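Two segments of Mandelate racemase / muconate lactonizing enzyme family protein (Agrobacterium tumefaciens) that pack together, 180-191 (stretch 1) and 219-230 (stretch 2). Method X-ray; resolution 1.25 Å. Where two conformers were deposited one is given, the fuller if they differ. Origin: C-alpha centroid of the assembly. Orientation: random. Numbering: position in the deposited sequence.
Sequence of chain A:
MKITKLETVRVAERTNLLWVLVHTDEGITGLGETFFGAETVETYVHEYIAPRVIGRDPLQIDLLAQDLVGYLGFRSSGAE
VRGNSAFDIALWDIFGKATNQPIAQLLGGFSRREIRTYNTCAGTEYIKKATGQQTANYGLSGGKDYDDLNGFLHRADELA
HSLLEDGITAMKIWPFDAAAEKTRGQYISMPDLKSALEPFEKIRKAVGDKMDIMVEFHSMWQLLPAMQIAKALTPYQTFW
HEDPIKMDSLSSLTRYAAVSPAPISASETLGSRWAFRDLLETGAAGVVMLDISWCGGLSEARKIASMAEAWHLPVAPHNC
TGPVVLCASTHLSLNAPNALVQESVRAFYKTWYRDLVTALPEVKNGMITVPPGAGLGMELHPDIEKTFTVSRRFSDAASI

Stretch 1, residues 180-191: AEKTRGQYISMP
Stretch 2 219-230: SMWQLLPAMQIA

This is a mostly apolar contact between a helix end with its following loop and a loop leading into a second helix, pinned by one direct backbone hydrogen bond and several waters; it buries 640 Å² in total.

Stretch 1 begins inside a helix that starts earlier in the chain and includes Ala180 and Glu181. Arg184 (phi/psi 53/36) leaves helical geometry in a Schellman motif, with Gly185 N donating to Ala180 O at 2.9 Å. Thr183 to Gln186 form a type I' turn, closed by Gln186 N to Thr183 O at 3.1 Å. Tyr187 and Ile188 are extended, and Ser189 caps the helix that starts at Met190. In stretch 2, Trp221 (-112/146) is extended, Gln222 is the N-cap, and Leu223 to Ala230 are helical.

Gly185 and Trp221 come closest, CA to CA 4.0 Å; Tyr187 and Pro225 follow at 5.7 Å. Gln222 N donates to Gly185 O at 2.9 Å, nearly straight at 172°. Gly185 CA lies 3.2 Å from Met220 O, a CA-H...O contact. A CB at Gly185 would clash with Met220 O, and its positive phi (71°) also favours glycine.

Trp221 (chi1 m, chi2 96°) is buried. Ala180 CB sits over one face of its six-membered ring, 3.8 Å from the centroid, a CH-pi contact. Tyr187 O lies at the ring edge, 3.5 Å from Trp221 CZ3; it also accepts from Thr183 OG1 at 2.7 Å. Ile188 (t, t) points toward stretch 2, placing its CB 3.7 Å from Trp221 CH2 and its CG2 4.1 Å from Ile229 CG1. Met220 (m, t, p) brings its CE to 3.5 Å from Glu181 CG.

Waters join the polar groups. Water 1 links Arg184 O, Met220 O and Gln222 NE2. Water 2 bridges Gln186 NE2 and Gln222 OE1. Gln228 (t, t) reaches Ile188 through water 3, from OE1 to N, and water 4, from NE2 to O.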

# COMPACT_ATOMS: atom_id res chain seq x y z
N ALA A 180 -1.56 34.77 -7.34
CA ALA A 180 -0.69 33.73 -7.88
C ALA A 180 0.37 34.33 -8.79
O ALA A 180 1.54 33.95 -8.73
CB ALA A 180 -1.50 32.69 -8.63
N GLU A 181 -0.04 35.25 -9.66
CA GLU A 181 0.89 35.86 -10.59
C GLU A 181 2.04 36.57 -9.87
O GLU A 181 3.18 36.55 -10.34
CB GLU A 181 0.15 36.83 -11.52
CG GLU A 181 -0.71 36.11 -12.56
CD GLU A 181 -1.93 36.91 -13.00
OE1 GLU A 181 -2.07 38.08 -12.58
OE2 GLU A 181 -2.75 36.35 -13.76
N LYS A 182 1.74 37.19 -8.73
CA LYS A 182 2.75 37.92 -7.97
C LYS A 182 3.94 37.06 -7.54
O LYS A 182 5.08 37.54 -7.51
CB LYS A 182 2.13 38.55 -6.72
CG LYS A 182 1.19 39.70 -6.99
CD LYS A 182 0.48 40.14 -5.71
CE LYS A 182 1.45 40.29 -4.55
NZ LYS A 182 0.92 41.17 -3.48
N THR A 183 3.68 35.80 -7.20
CA THR A 183 4.72 34.94 -6.65
C THR A 183 4.94 33.67 -7.48
O THR A 183 5.59 32.73 -7.01
CB THR A 183 4.36 34.51 -5.22
OG1 THR A 183 3.16 33.71 -5.26
CG2 THR A 183 4.13 35.73 -4.31
N ARG A 184 4.40 33.65 -8.69
CA ARG A 184 4.41 32.44 -9.53
C ARG A 184 3.83 31.25 -8.76
O ARG A 184 4.29 30.11 -8.91
CB ARG A 184 5.81 32.12 -10.07
CG ARG A 184 6.55 33.29 -10.76
CD ARG A 184 5.83 33.84 -11.99
NE ARG A 184 5.76 32.90 -13.12
CZ ARG A 184 6.69 32.77 -14.07
NH1 ARG A 184 6.51 31.89 -15.05
NH2 ARG A 184 7.81 33.50 -14.04
N GLY A 185 2.82 31.51 -7.92
CA GLY A 185 2.15 30.45 -7.18
C GLY A 185 2.93 29.79 -6.06
O GLY A 185 2.50 28.75 -5.56
N GLN A 186 4.04 30.38 -5.63
CA GLN A 186 4.84 29.76 -4.57
C GLN A 186 4.34 30.13 -3.18
O GLN A 186 4.61 29.41 -2.20
CB GLN A 186 6.32 30.12 -4.69
CG GLN A 186 7.04 29.47 -5.88
CD GLN A 186 7.33 27.96 -5.72
OE1 GLN A 186 7.30 27.38 -4.62
NE2 GLN A 186 7.64 27.31 -6.85
N TYR A 187 3.62 31.24 -3.08
CA TYR A 187 3.36 31.88 -1.79
C TYR A 187 2.16 32.81 -1.87
O TYR A 187 1.95 33.48 -2.88
CB TYR A 187 4.60 32.69 -1.36
CG TYR A 187 4.37 33.57 -0.15
CD1 TYR A 187 4.32 33.04 1.13
CD2 TYR A 187 4.22 34.94 -0.29
CE1 TYR A 187 4.10 33.84 2.24
CE2 TYR A 187 4.00 35.76 0.81
CZ TYR A 187 3.95 35.20 2.07
OH TYR A 187 3.75 36.01 3.16
N ILE A 188 1.37 32.86 -0.80
CA ILE A 188 0.34 33.89 -0.66
C ILE A 188 0.40 34.45 0.75
O ILE A 188 0.41 33.70 1.73
CB ILE A 188 -1.08 33.37 -1.04
CG1 ILE A 188 -2.08 34.52 -1.10
CG2 ILE A 188 -1.55 32.28 -0.09
CD1 ILE A 188 -3.42 34.12 -1.68
N SER A 189 0.50 35.77 0.86
CA SER A 189 0.52 36.39 2.17
C SER A 189 -0.88 36.29 2.75
O SER A 189 -1.86 36.22 2.01
CB SER A 189 0.92 37.87 2.06
OG SER A 189 -0.13 38.64 1.51
N MET A 190 -0.97 36.28 4.07
CA MET A 190 -2.28 36.23 4.71
C MET A 190 -3.16 37.44 4.38
O MET A 190 -4.37 37.27 4.16
CB MET A 190 -2.17 35.97 6.21
CG MET A 190 -1.72 34.54 6.51
SD MET A 190 -1.74 34.08 8.25
CE MET A 190 -0.35 35.03 8.86
N PRO A 191 -2.59 38.65 4.30
CA PRO A 191 -3.44 39.76 3.85
C PRO A 191 -3.96 39.58 2.42
O PRO A 191 -5.12 39.90 2.17
CB PRO A 191 -2.52 40.98 3.94
CG PRO A 191 -1.55 40.63 5.02
CD PRO A 191 -1.30 39.15 4.83
N SER A 219 -4.64 26.24 -12.37
CA SER A 219 -3.38 25.52 -12.17
C SER A 219 -2.21 26.42 -11.80
O SER A 219 -1.06 26.09 -12.10
CB SER A 219 -3.02 24.66 -13.38
OG SER A 219 -3.92 23.56 -13.45
N MET A 220 -2.49 27.53 -11.13
CA MET A 220 -1.46 28.54 -10.91
C MET A 220 -0.66 28.40 -9.61
O MET A 220 0.31 29.13 -9.41
CB MET A 220 -2.07 29.94 -11.01
CG MET A 220 -2.77 30.18 -12.34
SD MET A 220 -3.44 31.83 -12.52
CE MET A 220 -1.94 32.79 -12.47
N TRP A 221 -1.04 27.46 -8.75
CA TRP A 221 -0.42 27.33 -7.43
C TRP A 221 0.42 26.08 -7.26
O TRP A 221 0.09 25.02 -7.81
CB TRP A 221 -1.50 27.36 -6.35
CG TRP A 221 -2.20 28.67 -6.30
CD1 TRP A 221 -3.37 29.00 -6.90
CD2 TRP A 221 -1.73 29.84 -5.65
NE1 TRP A 221 -3.68 30.32 -6.65
CE2 TRP A 221 -2.67 30.86 -5.89
CE3 TRP A 221 -0.59 30.14 -4.90
CZ2 TRP A 221 -2.52 32.15 -5.37
CZ3 TRP A 221 -0.44 31.42 -4.40
CH2 TRP A 221 -1.40 32.41 -4.65
N GLN A 222 1.49 26.19 -6.48
CA GLN A 222 2.20 25.04 -5.96
C GLN A 222 1.40 24.39 -4.83
O GLN A 222 0.40 24.94 -4.37
CB GLN A 222 3.62 25.43 -5.51
CG GLN A 222 4.46 26.01 -6.64
CD GLN A 222 4.66 25.02 -7.76
OE1 GLN A 222 5.18 23.93 -7.55
NE2 GLN A 222 4.22 25.39 -8.96
N LEU A 223 1.83 23.22 -4.37
CA LEU A 223 1.01 22.40 -3.47
C LEU A 223 0.73 23.05 -2.12
O LEU A 223 -0.41 23.04 -1.65
CB LEU A 223 1.63 21.02 -3.26
CG LEU A 223 0.85 20.12 -2.31
CD1 LEU A 223 -0.52 19.77 -2.86
CD2 LEU A 223 1.64 18.85 -2.02
N LEU A 224 1.76 23.58 -1.49
CA LEU A 224 1.57 24.13 -0.15
C LEU A 224 0.62 25.34 -0.09
O LEU A 224 -0.32 25.33 0.69
CB LEU A 224 2.90 24.41 0.56
CG LEU A 224 3.83 23.20 0.69
CD1 LEU A 224 5.07 23.62 1.46
CD2 LEU A 224 3.15 22.02 1.37
N PRO A 225 0.84 26.37 -0.92
CA PRO A 225 -0.14 27.46 -0.87
C PRO A 225 -1.53 27.02 -1.37
O PRO A 225 -2.54 27.55 -0.89
CB PRO A 225 0.47 28.54 -1.77
CG PRO A 225 1.41 27.79 -2.68
CD PRO A 225 1.97 26.70 -1.80
N ALA A 226 -1.59 26.06 -2.29
CA ALA A 226 -2.90 25.52 -2.70
C ALA A 226 -3.65 24.95 -1.49
O ALA A 226 -4.85 25.20 -1.32
CB ALA A 226 -2.73 24.48 -3.79
N MET A 227 -2.96 24.17 -0.66
CA MET A 227 -3.60 23.59 0.52
C MET A 227 -3.98 24.67 1.54
O MET A 227 -5.03 24.58 2.18
CB MET A 227 -2.73 22.50 1.15
CG MET A 227 -2.63 21.23 0.31
SD MET A 227 -1.85 19.83 1.14
CE MET A 227 -0.17 20.45 1.39
N GLN A 228 -3.13 25.68 1.69
CA GLN A 228 -3.41 26.79 2.59
C GLN A 228 -4.69 27.52 2.18
O GLN A 228 -5.55 27.82 3.01
CB GLN A 228 -2.22 27.75 2.55
CG GLN A 228 -2.34 28.97 3.44
CD GLN A 228 -1.18 29.92 3.25
OE1 GLN A 228 -0.22 29.62 2.54
NE2 GLN A 228 -1.24 31.07 3.91
N ILE A 229 -4.80 27.80 0.88
CA ILE A 229 -5.99 28.45 0.34
C ILE A 229 -7.24 27.58 0.50
O ILE A 229 -8.30 28.06 0.89
CB ILE A 229 -5.78 28.83 -1.15
CG1 ILE A 229 -4.69 29.90 -1.29
CG2 ILE A 229 -7.10 29.27 -1.79
CD1 ILE A 229 -4.19 30.08 -2.71
N ALA A 230 -7.09 26.28 0.21
CA ALA A 230 -8.21 25.35 0.32
C ALA A 230 -8.79 25.38 1.73
O ALA A 230 -10.00 25.48 1.90
CB ALA A 230 -7.77 23.94 -0.04
O HOH W 1 2.91 27.79 -9.53
O HOH W 2 7.84 24.28 -6.62
O HOH W 3 1.80 30.90 1.26
O HOH W 4 1.18 33.14 4.35